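Long-range contacts in PA1221 (Pseudomonas aeruginosa, PDB 4DG9), which joins an AMP-binding enzyme domain of the ANL superfamily to a phosphopantetheine-attachment (carrier) domain in a single chain: residues Asp255-Thr260 with Arg279-Gly284; Arg484-Val489 with Gly552-Leu557. All coordinates share one frame; numbering follows the deposited sequence.

Interaction 1: Asp255-Thr260 with Arg279-Gly284; sequences DSAWLT and RQLLTG. With DG9 (5'-({[(2R,3R)-3-amino-2-{[2-({N-[(2R)-2-hydroxy-3,3-dimethyl-4-{[oxido(oxo)phosphonio]oxy}butanoyl]-beta-alanyl}amino)ethyl]sulfanyl}-4-methylpentyl]sulfonyl}amino)-5'-deoxyadenosine), chain B.
The indole of W258 packs against T283 and G284 of the adjacent parallel strand, the buried part of a pairing whose far end reaches the exposed R279. CA of T283 sits over one face of its six-membered ring, 4.0 Å from the ring centroid, and CB of L282 meets the edge at CE3. CG lies anti to the backbone N (chi1 161°), which swings the ring over the neighbouring strand until CH2 comes 3.4 Å from C of G284. On the other face of the sheet L259 and L281 cross at about a right angle, CD1 to CD1 3.9 Å, and helix 261-270 packs F264 against both. T283 OG1 gives its proton to L259 O at 2.7 Å.

Between these faces, L282 N bonds A257 O at 2.9 Å and L259 N bonds L282 O, as parallel strands do. Toward R279 the side-chain pairing is weaker, although D255 O still takes both R279 N and Q280 N: D255 OD2 meets the edge of the R279 guanidinium in its plane, but NE and NH2 both make only weak bonds of 3.4 Å in this salt bridge. Nearby, Q280 NE2 donates to S256 OG while its OE1 takes A200 N. W258, T260 and G284 border DG9 at the C-terminal ends of the strands, the usual place for a ligand beside a beta-alpha-beta crossover, here formed with helix 261-270.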
loop_
_atom_site.group_PDB
_atom_site.type_symbol
_atom_site.label_atom_id
_atom_site.label_comp_id
_atom_site.label_asym_id
_atom_site.label_seq_id
_atom_site.Cartn_x
_atom_site.Cartn_y
_atom_site.Cartn_z
ATOM N N ASP A 255 9.322 17.184 1.906
ATOM C CA ASP A 255 9.898 17.007 3.249
ATOM C C ASP A 255 9.281 15.890 4.112
ATOM O O ASP A 255 9.732 15.626 5.233
ATOM C CB ASP A 255 9.892 18.333 4.008
ATOM C CG ASP A 255 8.498 18.817 4.311
ATOM O OD1 ASP A 255 7.562 17.985 4.334
ATOM O OD2 ASP A 255 8.344 20.034 4.541
ATOM N N SER A 256 8.232 15.261 3.599
ATOM C CA SER A 256 7.424 14.356 4.394
ATOM C C SER A 256 7.017 13.196 3.515
ATOM O O SER A 256 6.620 13.397 2.366
ATOM C CB SER A 256 6.168 15.076 4.906
ATOM O OG SER A 256 6.500 16.168 5.749
ATOM N N ALA A 257 7.098 11.981 4.042
ATOM C CA ALA A 257 6.815 10.824 3.203
ATOM C C ALA A 257 6.354 9.600 3.986
ATOM O O ALA A 257 6.644 9.468 5.174
ATOM C CB ALA A 257 8.046 10.484 2.370
ATOM N N TRP A 258 5.632 8.714 3.306
ATOM C CA TRP A 258 5.325 7.379 3.814
ATOM C C TRP A 258 6.032 6.365 2.925
ATOM O O TRP A 258 6.094 6.539 1.722
ATOM C CB TRP A 258 3.820 7.108 3.798
ATOM C CG TRP A 258 3.515 5.650 3.873
ATOM C CD1 TRP A 258 3.369 4.783 2.818
ATOM C CD2 TRP A 258 3.350 4.866 5.062
ATOM N NE1 TRP A 258 3.121 3.519 3.285
ATOM C CE2 TRP A 258 3.113 3.540 4.656
ATOM C CE3 TRP A 258 3.393 5.155 6.427
ATOM C CZ2 TRP A 258 2.909 2.500 5.574
ATOM C CZ3 TRP A 258 3.190 4.122 7.336
ATOM C CH2 TRP A 258 2.949 2.810 6.900
ATOM N N LEU A 259 6.590 5.319 3.515
ATOM C CA LEU A 259 7.195 4.248 2.736
ATOM C C LEU A 259 6.853 2.948 3.407
ATOM O O LEU A 259 7.128 2.793 4.588
ATOM C CB LEU A 259 8.710 4.388 2.733
ATOM C CG LEU A 259 9.299 5.649 2.126
ATOM C CD1 LEU A 259 10.798 5.656 2.387
ATOM C CD2 LEU A 259 9.008 5.657 0.636
ATOM N N THR A 260 6.277 2.000 2.676
ATOM C CA THR A 260 5.952 0.712 3.278
ATOM C C THR A 260 7.247 0.131 3.810
ATOM O O THR A 260 8.316 0.361 3.232
ATOM C CB THR A 260 5.294 -0.268 2.279
ATOM O OG1 THR A 260 4.838 -1.430 2.984
ATOM C CG2 THR A 260 6.289 -0.688 1.181
ATOM N N ARG A 279 12.145 15.870 6.598
ATOM C CA ARG A 279 11.933 16.159 8.017
ATOM C C ARG A 279 11.142 15.036 8.682
ATOM O O ARG A 279 11.394 14.666 9.830
ATOM C CB ARG A 279 11.214 17.498 8.236
ATOM C CG ARG A 279 11.866 18.698 7.570
ATOM C CD ARG A 279 11.195 20.014 7.983
ATOM N NE ARG A 279 9.794 20.116 7.560
ATOM C CZ ARG A 279 8.739 19.993 8.368
ATOM N NH1 ARG A 279 8.918 19.755 9.662
ATOM N NH2 ARG A 279 7.503 20.108 7.881
ATOM N N GLN A 280 10.168 14.509 7.956
ATOM C CA GLN A 280 9.256 13.535 8.531
ATOM C C GLN A 280 9.092 12.308 7.647
ATOM O O GLN A 280 8.778 12.401 6.448
ATOM C CB GLN A 280 7.885 14.164 8.763
ATOM C CG GLN A 280 7.907 15.385 9.630
ATOM C CD GLN A 280 6.521 15.902 9.929
ATOM O OE1 GLN A 280 6.122 15.990 11.087
ATOM N NE2 GLN A 280 5.778 16.253 8.886
ATOM N N LEU A 281 9.265 11.150 8.263
ATOM C CA LEU A 281 9.135 9.904 7.540
ATOM C C LEU A 281 8.309 8.926 8.362
ATOM O O LEU A 281 8.563 8.726 9.552
ATOM C CB LEU A 281 10.514 9.330 7.216
ATOM C CG LEU A 281 10.585 7.889 6.723
ATOM C CD1 LEU A 281 9.757 7.747 5.474
ATOM C CD2 LEU A 281 12.020 7.499 6.449
ATOM N N LEU A 282 7.298 8.343 7.726
ATOM C CA LEU A 282 6.518 7.287 8.348
ATOM C C LEU A 282 6.737 6.010 7.567
ATOM O O LEU A 282 6.889 6.017 6.328
ATOM C CB LEU A 282 5.024 7.620 8.381
ATOM C CG LEU A 282 4.601 8.960 8.989
ATOM C CD1 LEU A 282 4.636 10.039 7.919
ATOM C CD2 LEU A 282 3.224 8.885 9.598
ATOM N N THR A 283 6.778 4.915 8.304
ATOM C CA THR A 283 6.821 3.605 7.689
ATOM C C THR A 283 6.046 2.621 8.577
ATOM O O THR A 283 5.607 2.961 9.680
ATOM C CB THR A 283 8.277 3.145 7.431
ATOM O OG1 THR A 283 8.271 1.845 6.831
ATOM C CG2 THR A 283 9.071 3.096 8.735
ATOM N N GLY A 284 5.867 1.404 8.100
ATOM C CA GLY A 284 4.880 0.544 8.709
ATOM C C GLY A 284 4.251 -0.287 7.619
ATOM O O GLY A 284 4.808 -0.415 6.520
HETATM C C DG9 B . -2.468 -0.628 5.292
HETATM N N DG9 B . -2.588 -3.911 6.525
HETATM S S DG9 B . -3.577 -3.211 5.490
HETATM C C1 DG9 B . -3.583 -1.574 5.769
HETATM N N1 DG9 B . 3.766 -3.170 12.333
HETATM O O1 DG9 B . -3.643 -5.406 10.664
HETATM C C2 DG9 B . 3.396 -4.458 12.222
HETATM N N2 DG9 B . -3.248 1.264 6.655
HETATM O O2 DG9 B . -1.455 -7.046 10.536
HETATM C C3 DG9 B . -2.934 -3.810 7.929
HETATM N N3 DG9 B . 2.352 -4.843 11.474
HETATM O O3 DG9 B . 6.031 -5.305 -5.007
HETATM C C4 DG9 B . 1.631 -3.923 10.783
HETATM C C5 DG9 B . 1.986 -2.588 10.875
HETATM C C6 DG9 B . 3.078 -2.219 11.668
HETATM N N6 DG9 B . 3.465 -0.925 11.791
HETATM N N7 DG9 B . 1.106 -1.906 10.110
HETATM C C8 DG9 B . 0.234 -2.784 9.560
HETATM N N9 DG9 B . 0.563 -4.013 9.969
HETATM C CA DG9 B . -2.150 0.258 6.510
HETATM C CB DG9 B . -0.797 0.969 6.565
HETATM C "C1'" DG9 B . -0.148 -5.262 9.593
HETATM S S1P DG9 B . -1.053 -1.383 4.533
HETATM C "C2'" DG9 B . -1.192 -5.633 10.641
HETATM P P2A DG9 B . 6.463 -4.473 -6.211
HETATM C C2P DG9 B . -0.504 -0.162 3.374
HETATM O O2P DG9 B . -3.277 -3.596 4.146
HETATM C "C3'" DG9 B . -2.406 -4.836 10.208
HETATM C C3P DG9 B . -1.041 -0.353 1.957
HETATM O O3P DG9 B . -4.897 -3.644 5.838
HETATM C "C4'" DG9 B . -2.277 -4.940 8.696
HETATM O "O4'" DG9 B . -0.874 -5.008 8.393
HETATM O O4A DG9 B . 5.679 -4.604 -7.501
HETATM N N4P DG9 B . -0.105 -1.104 1.144
HETATM C C5P DG9 B . 0.523 -0.603 0.085
HETATM O O5P DG9 B . 0.427 0.556 -0.283
HETATM O O6A DG9 B . 6.472 -2.908 -5.812
HETATM C C6P DG9 B . 1.399 -1.567 -0.674
HETATM C C7P DG9 B . 2.846 -1.107 -0.563
HETATM N N8P DG9 B . 3.719 -1.801 -1.486
HETATM C C9P DG9 B . 3.890 -1.376 -2.735
HETATM O O9P DG9 B . 3.341 -0.380 -3.170
HETATM C CAP DG9 B . 4.804 -2.183 -3.617
HETATM O OAP DG9 B . 5.170 -3.396 -2.964
HETATM C CBP DG9 B . 6.071 -1.419 -4.002
HETATM C CCP DG9 B . 7.070 -2.390 -4.630
HETATM C CDP DG9 B . 5.649 -0.384 -5.031
HETATM C CEP DG9 B . 6.696 -0.713 -2.806
HETATM C CG1 DG9 B . -0.782 2.310 5.841
HETATM C CG2 DG9 B . -0.409 1.179 8.025
#

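Interaction 2: Arg484-Val489 with Gly552-Leu557; sequences RPHACV and GGNSLL. With DG9 (5'-({[(2R,3R)-3-amino-2-{[2-({N-[(2R)-2-hydroxy-3,3-dimethyl-4-{[oxido(oxo)phosphonio]oxy}butanoyl]-beta-alanyl}amino)ethyl]sulfanyl}-4-methylpentyl]sulfonyl}amino)-5'-deoxyadenosine), chain B.
CB of N554 sits squarely over the imidazole of H486, 3.6 Å from the ring centroid and 12° off its normal, a CH-pi contact. The amide of N554 stands almost upright on the ring, the two planes 87° apart, and its ND2 comes to 3.5 Å from H486 CE1. Beside this contact G553 O lies 3.3 Å from H486 CB, and G552 N makes a weak, bent hydrogen bond to H486 O at 2.8 Å, with CB of A487 close by.

One step outward, N554 is fixed by its own helix. With CG between the backbone N and the carbonyl carbon (chi1 61°), OD1 turns to accept L557 N at 2.9 Å in a nearly straight N-cap bond, so the residue that lies over one face of the histidine also starts helix 555-567. The histidine side is held by backbone bonds from H486 and A487 to strand 459-466.

The next residue after the cap, S555, carries DG9 through a covalent bond from OG to P2A, but does not itself touch 484-489. With a CH-pi contact, van der Waals contacts and one weak backbone bond, the join between these two segments is small and largely non-ionic.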
loop_
_atom_site.group_PDB
_atom_site.type_symbol
_atom_site.label_atom_id
_atom_site.label_comp_id
_atom_site.label_asym_id
_atom_site.label_seq_id
_atom_site.Cartn_x
_atom_site.Cartn_y
_atom_site.Cartn_z
ATOM N N ARG A 484 0.304 -12.650 -7.300
ATOM C CA ARG A 484 0.969 -13.713 -8.054
ATOM C C ARG A 484 2.288 -14.092 -7.415
ATOM O O ARG A 484 3.108 -13.227 -7.121
ATOM C CB ARG A 484 1.246 -13.277 -9.487
ATOM C CG ARG A 484 0.075 -12.593 -10.144
ATOM C CD ARG A 484 0.293 -12.400 -11.623
ATOM N NE ARG A 484 -0.904 -11.841 -12.222
ATOM C CZ ARG A 484 -0.895 -10.941 -13.195
ATOM N NH1 ARG A 484 0.261 -10.513 -13.681
ATOM N NH2 ARG A 484 -2.036 -10.470 -13.678
ATOM N N PRO A 485 2.497 -15.391 -7.197
ATOM C CA PRO A 485 3.771 -15.843 -6.635
ATOM C C PRO A 485 4.966 -15.442 -7.517
ATOM O O PRO A 485 4.893 -15.404 -8.753
ATOM C CB PRO A 485 3.611 -17.360 -6.596
ATOM C CG PRO A 485 2.123 -17.576 -6.517
ATOM C CD PRO A 485 1.531 -16.493 -7.357
ATOM N N HIS A 486 6.072 -15.133 -6.856
ATOM C CA HIS A 486 7.297 -14.750 -7.526
ATOM C C HIS A 486 8.022 -15.982 -8.068
ATOM O O HIS A 486 8.823 -15.890 -8.994
ATOM C CB HIS A 486 8.166 -13.982 -6.543
ATOM C CG HIS A 486 7.462 -12.815 -5.925
ATOM N ND1 HIS A 486 7.554 -12.512 -4.584
ATOM C CD2 HIS A 486 6.642 -11.884 -6.466
ATOM C CE1 HIS A 486 6.823 -11.439 -4.327
ATOM N NE2 HIS A 486 6.259 -11.040 -5.452
ATOM N N ALA A 487 7.730 -17.134 -7.477
ATOM C CA ALA A 487 8.203 -18.407 -7.999
ATOM C C ALA A 487 7.092 -19.454 -7.927
ATOM O O ALA A 487 6.394 -19.566 -6.919
ATOM C CB ALA A 487 9.449 -18.878 -7.241
ATOM N N CYS A 488 6.910 -20.188 -9.018
ATOM C CA CYS A 488 6.056 -21.365 -9.026
ATOM C C CYS A 488 6.881 -22.578 -9.412
ATOM O O CYS A 488 7.240 -22.730 -10.579
ATOM C CB CYS A 488 4.955 -21.206 -10.062
ATOM S SG CYS A 488 3.405 -20.696 -9.398
ATOM N N VAL A 489 7.149 -23.462 -8.458
ATOM C CA VAL A 489 7.876 -24.684 -8.771
ATOM C C VAL A 489 6.972 -25.902 -8.640
ATOM O O VAL A 489 6.139 -25.979 -7.732
ATOM C CB VAL A 489 9.101 -24.863 -7.857
ATOM N N GLY A 552 11.577 -16.062 -8.727
ATOM C CA GLY A 552 11.532 -15.558 -7.363
ATOM C C GLY A 552 11.886 -14.088 -7.216
ATOM O O GLY A 552 11.923 -13.545 -6.105
ATOM N N GLY A 553 12.156 -13.436 -8.339
ATOM C CA GLY A 553 12.358 -12.004 -8.334
ATOM C C GLY A 553 11.039 -11.294 -8.118
ATOM O O GLY A 553 9.970 -11.850 -8.374
ATOM N N ASN A 554 11.156 -10.040 -7.651
ATOM C CA ASN A 554 10.000 -9.148 -7.571
ATOM C C ASN A 554 10.457 -7.701 -7.820
ATOM O O ASN A 554 11.598 -7.491 -8.213
ATOM C CB ASN A 554 9.260 -9.315 -6.236
ATOM C CG ASN A 554 10.126 -8.983 -5.034
ATOM O OD1 ASN A 554 11.087 -8.212 -5.133
ATOM N ND2 ASN A 554 9.789 -9.564 -3.885
ATOM N N SER A 555 9.587 -6.713 -7.618
ATOM C CA SER A 555 9.920 -5.309 -7.933
ATOM C C SER A 555 11.036 -4.708 -7.041
ATOM O O SER A 555 11.935 -4.027 -7.535
ATOM C CB SER A 555 8.649 -4.463 -7.879
ATOM O OG SER A 555 8.013 -4.714 -6.617
ATOM N N LEU A 556 11.032 -4.990 -5.772
ATOM C CA LEU A 556 12.044 -4.575 -4.808
ATOM C C LEU A 556 13.416 -5.204 -5.107
ATOM O O LEU A 556 14.444 -4.503 -5.192
ATOM C CB LEU A 556 11.583 -4.881 -3.376
ATOM C CG LEU A 556 10.408 -3.994 -2.939
ATOM C CD1 LEU A 556 9.925 -4.268 -1.504
ATOM C CD2 LEU A 556 10.755 -2.513 -3.146
ATOM N N LEU A 557 13.434 -6.520 -5.287
ATOM C CA LEU A 557 14.680 -7.205 -5.634
ATOM C C LEU A 557 15.197 -6.758 -7.001
ATOM O O LEU A 557 16.404 -6.662 -7.214
ATOM C CB LEU A 557 14.514 -8.731 -5.572
ATOM C CG LEU A 557 14.097 -9.250 -4.184
ATOM C CD1 LEU A 557 13.672 -10.700 -4.220
ATOM C CD2 LEU A 557 15.210 -9.040 -3.153
HETATM C C DG9 B . -2.468 -0.628 5.292
HETATM N N DG9 B . -2.588 -3.911 6.525
HETATM S S DG9 B . -3.577 -3.211 5.490
HETATM C C1 DG9 B . -3.583 -1.574 5.769
HETATM N N1 DG9 B . 3.766 -3.170 12.333
HETATM O O1 DG9 B . -3.643 -5.406 10.664
HETATM C C2 DG9 B . 3.396 -4.458 12.222
HETATM N N2 DG9 B . -3.248 1.264 6.655
HETATM O O2 DG9 B . -1.455 -7.046 10.536
HETATM C C3 DG9 B . -2.934 -3.810 7.929
HETATM N N3 DG9 B . 2.352 -4.843 11.474
HETATM O O3 DG9 B . 6.031 -5.305 -5.007
HETATM C C4 DG9 B . 1.631 -3.923 10.783
HETATM C C5 DG9 B . 1.986 -2.588 10.875
HETATM C C6 DG9 B . 3.078 -2.219 11.668
HETATM N N6 DG9 B . 3.465 -0.925 11.791
HETATM N N7 DG9 B . 1.106 -1.906 10.110
HETATM C C8 DG9 B . 0.234 -2.784 9.560
HETATM N N9 DG9 B . 0.563 -4.013 9.969
HETATM C CA DG9 B . -2.150 0.258 6.510
HETATM C CB DG9 B . -0.797 0.969 6.565
HETATM C "C1'" DG9 B . -0.148 -5.262 9.593
HETATM S S1P DG9 B . -1.053 -1.383 4.533
HETATM C "C2'" DG9 B . -1.192 -5.633 10.641
HETATM P P2A DG9 B . 6.463 -4.473 -6.211
HETATM C C2P DG9 B . -0.504 -0.162 3.374
HETATM O O2P DG9 B . -3.277 -3.596 4.146
HETATM C "C3'" DG9 B . -2.406 -4.836 10.208
HETATM C C3P DG9 B . -1.041 -0.353 1.957
HETATM O O3P DG9 B . -4.897 -3.644 5.838
HETATM C "C4'" DG9 B . -2.277 -4.940 8.696
HETATM O "O4'" DG9 B . -0.874 -5.008 8.393
HETATM O O4A DG9 B . 5.679 -4.604 -7.501
HETATM N N4P DG9 B . -0.105 -1.104 1.144
HETATM C C5P DG9 B . 0.523 -0.603 0.085
HETATM O O5P DG9 B . 0.427 0.556 -0.283
HETATM O O6A DG9 B . 6.472 -2.908 -5.812
HETATM C C6P DG9 B . 1.399 -1.567 -0.674
HETATM C C7P DG9 B . 2.846 -1.107 -0.563
HETATM N N8P DG9 B . 3.719 -1.801 -1.486
HETATM C C9P DG9 B . 3.890 -1.376 -2.735
HETATM O O9P DG9 B . 3.341 -0.380 -3.170
HETATM C CAP DG9 B . 4.804 -2.183 -3.617
HETATM O OAP DG9 B . 5.170 -3.396 -2.964
HETATM C CBP DG9 B . 6.071 -1.419 -4.002
HETATM C CCP DG9 B . 7.070 -2.390 -4.630
HETATM C CDP DG9 B . 5.649 -0.384 -5.031
HETATM C CEP DG9 B . 6.696 -0.713 -2.806
HETATM C CG1 DG9 B . -0.782 2.310 5.841
HETATM C CG2 DG9 B . -0.409 1.179 8.025
#

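Interaction 1 is the more extensive of the two, a pair of neighbouring strands in the interior of the AMP-binding portion, while interaction 2 is a smaller, though also largely buried, meeting of a loop and a helix start from different parts of the chain. The first is held mainly by backbone bonds along 255-259 and 279-282, with side chains filling in on both faces; the second rests on one aromatic face and a weak bond. They share no secondary-structure element and their nearest atoms are about 6 Å apart, but DG9 spans both: covalently attached at S555 in 552-557, it runs on to the strand ends of 255-260 and 279-284.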